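Local structure of putative uncharacterized protein PH0300 (Pyrococcus horikoshii, 3VRH) at residues A10-H15 with E24-Y29; R49-V54 with N146-I151; I138-A143 with G187-K192. The protein catalyses the ATP-dependent 2-thiolation of 5-methyluridine 54 in the T loop of tRNAs, a modification that stabilises these tRNAs at high temperature. All coordinates share one frame; numbering follows the deposited sequence.

Contact 1 stands apart, in the N-terminal zinc-binding region: its nearest atoms are about 17 Å from those of contact 2 and about 21 Å from those of contact 3. Though far from the centre of the chain it is locally buried, and its chemistry is largely apolar, with no hydrogen bond between the segments. Contacts 2 and 3, both partly buried, lie in the PP-loop region, their centres about 8 Å apart. Contact 3 holds helix 127-145 itself, and contact 2 begins where that helix ends; both reach one sheet. Contact 2 joins parallel strands through backbone bonds and an arginine-aromatic stack. In contact 3 a buried asparagine holds the loop leading into strand 191-193, where Phe189 is exposed.

Contact 1. Residues A10-H15 with E24-Y29; sequences AYIKIH and EHFKEY. With ZN (zinc ion), chain B.
The Phe26 ring, buried on helix 23-40, meets side chains of Tyr11, Ile12 and Ile14 within the N-terminal zinc-binding motif, where a two-stranded antiparallel hairpin packs against the helix. No hydrogen bond joins the segments; side-chain packing, mostly apolar, does. CG2 of Ile12 comes nearest the phenylalanine, 3.6 Å from Phe26 CD1, and Ile14 CD1 reaches the same ring atom at 4.0 Å. CG of Phe26 stands anti to its backbone N (chi1 168°), which places CG on the strand side. Farther along the strand, Ile14 CG1 lies over one face of the Tyr29 ring, toward its rim, and Ile14 CG2 is 3.6 Å from Tyr29 CZ.

The aromatic pair is oblique: the Tyr11 and Phe26 planes are inclined at 52°, and CD2 of Phe26 lies at the edge of the tyrosine ring. A classic beta bulge, in which Tyr11 and Ile12 both face Leu21, lets these consecutive residues both point toward the helix.

Polar groups find partners elsewhere. The hydroxyl of Tyr11 is hydrogen-bonded to the carbonyl of Ala206 and that of Tyr29 to Glu203, so both hydroxyls tie this region to helix 201-211. Cys3, Cys6 and Cys22 share a zinc ion with His25, whose ND1 binds the zinc at 2.2 Å.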
# COMPACT_ATOMS: atom_id res chain seq x y z
N ALA A 10 34.29 -2.19 12.61
CA ALA A 10 33.02 -2.41 11.93
C ALA A 10 32.86 -1.42 10.79
O ALA A 10 33.17 -0.24 10.94
CB ALA A 10 31.87 -2.28 12.92
N TYR A 11 32.40 -1.89 9.64
CA TYR A 11 32.18 -0.99 8.52
C TYR A 11 30.70 -0.67 8.41
O TYR A 11 30.32 0.42 7.97
CB TYR A 11 32.65 -1.65 7.23
CG TYR A 11 32.28 -0.93 5.95
CD1 TYR A 11 32.81 0.32 5.66
CD2 TYR A 11 31.45 -1.54 5.01
CE1 TYR A 11 32.49 0.96 4.48
CE2 TYR A 11 31.13 -0.90 3.82
CZ TYR A 11 31.66 0.36 3.56
OH TYR A 11 31.37 1.03 2.38
N ILE A 12 29.87 -1.61 8.82
CA ILE A 12 28.44 -1.43 8.72
C ILE A 12 27.72 -2.36 9.69
O ILE A 12 28.25 -3.41 10.06
CB ILE A 12 27.98 -1.69 7.27
CG1 ILE A 12 26.49 -1.37 7.09
CG2 ILE A 12 28.32 -3.11 6.85
CD1 ILE A 12 26.03 -1.48 5.65
N LYS A 13 26.53 -1.96 10.14
CA LYS A 13 25.66 -2.84 10.93
C LYS A 13 24.60 -3.49 10.06
O LYS A 13 23.85 -2.82 9.37
CB LYS A 13 25.01 -2.10 12.10
CG LYS A 13 24.09 -2.98 12.95
CD LYS A 13 23.64 -2.26 14.22
CE LYS A 13 22.89 -3.18 15.17
NZ LYS A 13 21.46 -3.41 14.78
N ILE A 14 24.57 -4.82 10.05
CA ILE A 14 23.57 -5.57 9.31
C ILE A 14 22.48 -5.95 10.29
O ILE A 14 22.78 -6.42 11.39
CB ILE A 14 24.18 -6.85 8.69
CG1 ILE A 14 25.36 -6.51 7.78
CG2 ILE A 14 23.11 -7.66 7.94
CD1 ILE A 14 25.01 -5.52 6.69
N HIS A 15 21.22 -5.74 9.91
CA HIS A 15 20.10 -5.94 10.82
C HIS A 15 19.63 -7.38 10.86
O HIS A 15 19.31 -7.91 11.93
CB HIS A 15 18.91 -5.05 10.44
CG HIS A 15 19.28 -3.62 10.18
ND1 HIS A 15 19.86 -2.82 11.15
CD2 HIS A 15 19.14 -2.85 9.08
CE1 HIS A 15 20.07 -1.62 10.64
NE2 HIS A 15 19.63 -1.60 9.39
N GLU A 24 35.59 -6.15 4.42
CA GLU A 24 35.78 -7.38 3.65
C GLU A 24 34.71 -8.41 3.95
O GLU A 24 34.25 -9.10 3.05
CB GLU A 24 37.17 -7.95 3.87
CG GLU A 24 38.27 -7.15 3.19
CD GLU A 24 38.07 -7.06 1.68
OE1 GLU A 24 37.73 -8.09 1.06
OE2 GLU A 24 38.24 -5.95 1.12
N HIS A 25 34.32 -8.50 5.22
CA HIS A 25 33.27 -9.44 5.60
C HIS A 25 31.89 -8.96 5.17
O HIS A 25 30.99 -9.78 4.98
CB HIS A 25 33.30 -9.77 7.10
CG HIS A 25 34.31 -10.82 7.45
ND1 HIS A 25 35.44 -10.54 8.17
CD2 HIS A 25 34.40 -12.12 7.10
CE1 HIS A 25 36.17 -11.63 8.30
NE2 HIS A 25 35.56 -12.61 7.65
N PHE A 26 31.74 -7.64 5.01
CA PHE A 26 30.50 -7.12 4.42
C PHE A 26 30.40 -7.50 2.94
O PHE A 26 29.35 -7.94 2.48
CB PHE A 26 30.41 -5.60 4.57
CG PHE A 26 29.31 -5.01 3.75
CD1 PHE A 26 27.97 -5.28 4.04
CD2 PHE A 26 29.60 -4.20 2.65
CE1 PHE A 26 26.95 -4.74 3.28
CE2 PHE A 26 28.59 -3.66 1.88
CZ PHE A 26 27.26 -3.93 2.19
N LYS A 27 31.50 -7.29 2.21
CA LYS A 27 31.56 -7.65 0.79
C LYS A 27 31.15 -9.10 0.61
O LYS A 27 30.30 -9.42 -0.22
CB LYS A 27 32.98 -7.41 0.23
CG LYS A 27 33.22 -5.95 -0.15
CD LYS A 27 34.70 -5.56 -0.21
CE LYS A 27 35.52 -6.44 -1.15
NZ LYS A 27 36.88 -5.84 -1.40
N GLU A 28 31.75 -9.95 1.43
CA GLU A 28 31.46 -11.38 1.43
C GLU A 28 30.00 -11.68 1.74
O GLU A 28 29.35 -12.45 1.03
CB GLU A 28 32.38 -12.09 2.43
CG GLU A 28 32.09 -13.58 2.59
CD GLU A 28 33.16 -14.32 3.40
OE1 GLU A 28 33.99 -13.67 4.07
OE2 GLU A 28 33.16 -15.57 3.35
N TYR A 29 29.47 -11.06 2.79
CA TYR A 29 28.05 -11.20 3.10
C TYR A 29 27.18 -10.80 1.90
O TYR A 29 26.22 -11.49 1.54
CB TYR A 29 27.69 -10.38 4.35
CG TYR A 29 26.25 -9.92 4.44
CD1 TYR A 29 25.86 -8.71 3.88
CD2 TYR A 29 25.29 -10.68 5.11
CE1 TYR A 29 24.56 -8.27 3.95
CE2 TYR A 29 23.97 -10.25 5.19
CZ TYR A 29 23.61 -9.04 4.61
OH TYR A 29 22.31 -8.58 4.66
ZN ZN B . 35.74 -8.87 9.62

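Contact 2. Residues R49-V54 with N146-I151. With BCN (bicine), chain D.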
# COMPACT_ATOMS: atom_id res chain seq x y z
N ARG A 49 24.85 -16.73 -21.04
CA ARG A 49 25.43 -15.46 -21.46
C ARG A 49 24.51 -14.34 -20.98
O ARG A 49 23.38 -14.22 -21.43
CB ARG A 49 25.63 -15.41 -22.97
CG ARG A 49 26.43 -14.20 -23.43
CD ARG A 49 27.35 -14.52 -24.60
NE ARG A 49 27.60 -13.34 -25.43
CZ ARG A 49 26.87 -13.01 -26.48
NH1 ARG A 49 25.84 -13.77 -26.84
NH2 ARG A 49 27.16 -11.91 -27.18
N ILE A 50 25.00 -13.54 -20.05
CA ILE A 50 24.14 -12.58 -19.37
C ILE A 50 24.45 -11.15 -19.76
O ILE A 50 25.61 -10.75 -19.83
CB ILE A 50 24.26 -12.75 -17.86
CG1 ILE A 50 24.06 -14.22 -17.50
CG2 ILE A 50 23.26 -11.84 -17.16
CD1 ILE A 50 24.78 -14.68 -16.24
N LEU A 51 23.40 -10.37 -20.01
CA LEU A 51 23.56 -8.97 -20.34
C LEU A 51 23.11 -8.11 -19.16
O LEU A 51 22.02 -8.32 -18.62
CB LEU A 51 22.72 -8.63 -21.57
CG LEU A 51 22.80 -7.16 -21.99
CD1 LEU A 51 24.17 -6.87 -22.55
CD2 LEU A 51 21.69 -6.76 -22.96
N VAL A 52 23.94 -7.16 -18.74
CA VAL A 52 23.54 -6.21 -17.68
C VAL A 52 23.45 -4.81 -18.26
O VAL A 52 24.41 -4.30 -18.87
CB VAL A 52 24.51 -6.21 -16.47
CG1 VAL A 52 24.04 -5.23 -15.40
CG2 VAL A 52 24.64 -7.61 -15.89
N ALA A 53 22.28 -4.19 -18.11
CA ALA A 53 22.04 -2.85 -18.65
C ALA A 53 22.61 -1.88 -17.66
O ALA A 53 22.07 -1.73 -16.57
CB ALA A 53 20.54 -2.60 -18.83
N VAL A 54 23.69 -1.22 -18.02
CA VAL A 54 24.37 -0.35 -17.05
C VAL A 54 24.11 1.14 -17.35
O VAL A 54 24.54 1.67 -18.37
CB VAL A 54 25.87 -0.71 -16.93
CG1 VAL A 54 26.02 -2.17 -16.57
CG2 VAL A 54 26.59 -0.47 -18.22
N ASN A 146 21.52 -10.45 -30.22
CA ASN A 146 22.88 -10.92 -29.98
C ASN A 146 22.93 -12.27 -29.29
O ASN A 146 23.99 -12.71 -28.88
CB ASN A 146 23.69 -9.89 -29.17
CG ASN A 146 24.08 -8.69 -30.01
OD1 ASN A 146 25.07 -8.75 -30.73
ND2 ASN A 146 23.30 -7.60 -29.92
N GLY A 147 21.77 -12.91 -29.15
CA GLY A 147 21.71 -14.25 -28.57
C GLY A 147 22.02 -14.38 -27.09
O GLY A 147 22.49 -15.43 -26.64
N PHE A 148 21.77 -13.32 -26.31
CA PHE A 148 21.94 -13.41 -24.87
C PHE A 148 20.84 -14.28 -24.27
O PHE A 148 19.75 -14.36 -24.82
CB PHE A 148 21.94 -12.02 -24.21
CG PHE A 148 23.22 -11.27 -24.42
CD1 PHE A 148 24.29 -11.44 -23.55
CD2 PHE A 148 23.37 -10.42 -25.51
CE1 PHE A 148 25.47 -10.76 -23.75
CE2 PHE A 148 24.55 -9.75 -25.72
CZ PHE A 148 25.60 -9.91 -24.83
N ASP A 149 21.15 -14.96 -23.17
CA ASP A 149 20.18 -15.85 -22.53
C ASP A 149 19.36 -15.15 -21.46
O ASP A 149 18.30 -15.64 -21.07
CB ASP A 149 20.89 -17.05 -21.91
CG ASP A 149 21.65 -17.86 -22.94
OD1 ASP A 149 21.09 -18.10 -24.03
OD2 ASP A 149 22.81 -18.22 -22.66
N ALA A 150 19.85 -14.01 -20.97
CA ALA A 150 19.22 -13.38 -19.83
C ALA A 150 19.67 -11.94 -19.71
O ALA A 150 20.78 -11.58 -20.10
CB ALA A 150 19.59 -14.14 -18.56
N ILE A 151 18.78 -11.11 -19.18
CA ILE A 151 19.10 -9.73 -18.84
C ILE A 151 18.98 -9.62 -17.33
O ILE A 151 17.95 -9.99 -16.75
CB ILE A 151 18.09 -8.77 -19.49
CG1 ILE A 151 18.25 -8.80 -21.00
CG2 ILE A 151 18.24 -7.37 -18.94
CD1 ILE A 151 17.15 -8.09 -21.74
N1 BCN D . 18.71 -0.39 -13.05
C1 BCN D . 18.30 -0.53 -11.60
C2 BCN D . 17.14 0.30 -11.19
O21 BCN D . 16.30 0.61 -12.08
O22 BCN D . 17.02 0.69 -10.01
C3 BCN D . 19.71 0.70 -13.22
C4 BCN D . 20.49 1.19 -11.98
O4 BCN D . 21.63 1.58 -12.06
C5 BCN D . 19.28 -1.64 -13.53
C6 BCN D . 19.47 -1.70 -14.99
O6 BCN D . 19.64 -2.74 -15.54
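The guanidinium of Arg49 lies flat on the ring of Phe148, the two planes only 20° apart, in a cation-pi stack with Arg49 CZ 3.9 Å from the ring centroid. The opposite face of the ring is covered by Leu51, whose CB makes a CH-pi contact, so that the phenylalanine is sandwiched between two side chains of one strand. Arg49 CG passes beside the rim, 3.5 Å from Phe148 CD1. The arginine chain starts with CG anti to the backbone N and then bends at chi2 (144°), which sets the course of CD; the guanidinium beyond it ends up over the ring.

In its own plane the guanidinium is fixed by NH1, which donates a 3.0 Å bond to the carbonyl O of Asn146, while NE forms a salt bridge with Glu75 on strand 73-80. The stack, the in-plane bond to Asn146 O and the salt bridge to Glu75 would together restrict both tilt and rotation of the group.

Strands 49-53 and 150-152 are parallel neighbours in the central sheet of the PP-loop fold. Leu51 N donates to Ala150 O at 2.9 Å, and the alpha carbon of Ile151 approaches Leu51 O as a CA-H...O contact. Before the strand proper, Asp149 pairs with Arg49 twice: its backbone N donates to Arg49 O, and its OD2 accepts the backbone N-H of Arg49 at 3.0 Å in a nearly straight bond (173°), met on the anti side but well out of the carboxylate plane. Gly147, at positive phi, is the C-prime residue of the Schellman motif that ends helix 127-145 and turns the chain toward Phe148. At the other end of strand 49-53, in the ATP-binding site, the carbonyl O of Ala53 accepts a 2.8 Å hydrogen bond from O6 of bicine.

Contact 3. Residues I138-A143 with G187-K192; sequences IMNKFA and GKFIKK
Asn140 OD1 accepts a 2.8 Å hydrogen bond from the backbone N of Ile190, which lies in the plane of the asparagine carbonyl. A water that donates to Ile190 O also stands near OD1, but too close for its bond there to be more than doubtful. In the PP-loop fold this asparagine fastens helix 127-145 to the loop that enters strand 191-193 of the central sheet. CG of Asn140 is anti to the backbone N (chi1 -179°), which sends CG out from the helix toward the loop.

The other half of the amide is used as well. ND2 donates to Lys188 O at 3.1 Å, its partner close to the amide plane but the donor tilted 31° from the plane of the lysine carbonyl. One side chain thus spans two peptide groups of the loop, accepting from one and donating to the other, which fixes the turn of its amide. An alanine here would probably leave Ile190 N and Lys188 O without their side-chain mates and let the loop shift against the helix.

Phe189 points away from the helix, yet its ring edge meets ND2, with the amide and ring planes 62° apart. Apolar contacts extend the joint on the strand side. CG1 of Ile190 packs on Ala143, whose methyl also touches Ile151 of the adjoining strand 150-152. Toward the bicine site, the Met139 and Lys192 side chains cross at about a right angle, with Met139 CE 4.0 Å from Lys192 CE.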
# COMPACT_ATOMS: atom_id res chain seq x y z
N ILE A 138 14.97 -1.48 -26.16
CA ILE A 138 16.33 -1.61 -26.67
C ILE A 138 17.09 -2.69 -25.92
O ILE A 138 17.83 -3.46 -26.53
CB ILE A 138 17.09 -0.28 -26.60
CG1 ILE A 138 16.48 0.73 -27.57
CG2 ILE A 138 18.58 -0.49 -26.94
CD1 ILE A 138 17.15 2.11 -27.55
N MET A 139 16.91 -2.76 -24.60
CA MET A 139 17.58 -3.77 -23.79
C MET A 139 17.19 -5.14 -24.29
O MET A 139 18.03 -6.01 -24.47
CB MET A 139 17.18 -3.68 -22.31
CG MET A 139 17.79 -2.54 -21.52
SD MET A 139 16.86 -2.37 -19.97
CE MET A 139 17.06 -4.02 -19.31
N ASN A 140 15.89 -5.32 -24.51
CA ASN A 140 15.41 -6.62 -24.93
C ASN A 140 15.80 -6.97 -26.36
O ASN A 140 16.25 -8.07 -26.60
CB ASN A 140 13.89 -6.74 -24.74
CG ASN A 140 13.38 -8.11 -25.15
OD1 ASN A 140 13.60 -9.11 -24.46
ND2 ASN A 140 12.70 -8.17 -26.26
N LYS A 141 15.64 -6.05 -27.30
CA LYS A 141 16.00 -6.36 -28.68
C LYS A 141 17.51 -6.55 -28.86
O LYS A 141 17.93 -7.33 -29.72
CB LYS A 141 15.47 -5.32 -29.67
CG LYS A 141 15.61 -5.77 -31.13
CD LYS A 141 14.76 -4.97 -32.10
CE LYS A 141 14.58 -5.74 -33.41
NZ LYS A 141 15.88 -6.35 -33.86
N PHE A 142 18.31 -5.87 -28.05
CA PHE A 142 19.76 -6.02 -28.09
C PHE A 142 20.15 -7.38 -27.55
O PHE A 142 21.03 -8.05 -28.09
CB PHE A 142 20.48 -4.93 -27.28
CG PHE A 142 21.97 -4.98 -27.40
CD1 PHE A 142 22.73 -5.83 -26.60
CD2 PHE A 142 22.63 -4.20 -28.35
CE1 PHE A 142 24.09 -5.89 -26.73
CE2 PHE A 142 23.99 -4.26 -28.47
CZ PHE A 142 24.72 -5.10 -27.66
N ALA A 143 19.50 -7.78 -26.46
CA ALA A 143 19.76 -9.09 -25.88
C ALA A 143 19.36 -10.17 -26.87
O ALA A 143 20.05 -11.17 -27.02
CB ALA A 143 18.95 -9.26 -24.59
N GLY A 187 8.84 -16.14 -25.75
CA GLY A 187 8.94 -15.72 -27.14
C GLY A 187 10.18 -14.87 -27.31
O GLY A 187 11.25 -15.25 -26.83
N LYS A 188 10.04 -13.72 -27.96
CA LYS A 188 11.19 -12.85 -28.17
C LYS A 188 11.50 -11.92 -26.98
O LYS A 188 12.43 -11.11 -27.04
CB LYS A 188 11.07 -12.08 -29.49
CG LYS A 188 10.93 -13.00 -30.71
CD LYS A 188 11.04 -12.21 -32.01
CE LYS A 188 10.97 -13.13 -33.22
NZ LYS A 188 11.08 -12.37 -34.49
N PHE A 189 10.73 -12.07 -25.90
CA PHE A 189 11.08 -11.47 -24.61
C PHE A 189 12.12 -12.31 -23.89
O PHE A 189 11.83 -13.43 -23.44
CB PHE A 189 9.85 -11.32 -23.72
CG PHE A 189 8.96 -10.16 -24.11
CD1 PHE A 189 9.50 -8.99 -24.60
CD2 PHE A 189 7.58 -10.26 -23.97
CE1 PHE A 189 8.69 -7.92 -24.95
CE2 PHE A 189 6.76 -9.20 -24.33
CZ PHE A 189 7.31 -8.03 -24.81
N ILE A 190 13.34 -11.79 -23.79
CA ILE A 190 14.43 -12.48 -23.11
C ILE A 190 14.17 -12.54 -21.61
O ILE A 190 13.56 -11.62 -21.06
CB ILE A 190 15.78 -11.76 -23.36
CG1 ILE A 190 16.06 -11.63 -24.86
CG2 ILE A 190 16.92 -12.49 -22.67
CD1 ILE A 190 16.26 -12.96 -25.55
N LYS A 191 14.62 -13.61 -20.96
CA LYS A 191 14.51 -13.74 -19.51
C LYS A 191 15.15 -12.56 -18.79
O LYS A 191 16.32 -12.24 -19.05
CB LYS A 191 15.17 -15.04 -19.03
CG LYS A 191 15.15 -15.20 -17.51
CD LYS A 191 15.53 -16.59 -17.05
CE LYS A 191 16.99 -16.86 -17.28
NZ LYS A 191 17.53 -17.88 -16.34
N LYS A 192 14.38 -11.92 -17.91
CA LYS A 192 14.87 -10.81 -17.09
C LYS A 192 14.87 -11.21 -15.63
O LYS A 192 13.86 -11.71 -15.12
CB LYS A 192 14.00 -9.55 -17.27
CG LYS A 192 14.22 -8.83 -18.58
CD LYS A 192 13.36 -7.58 -18.76
CE LYS A 192 14.01 -6.31 -18.20
NZ LYS A 192 13.16 -5.11 -18.47
O HOH W 1 13.04 -9.03 -22.08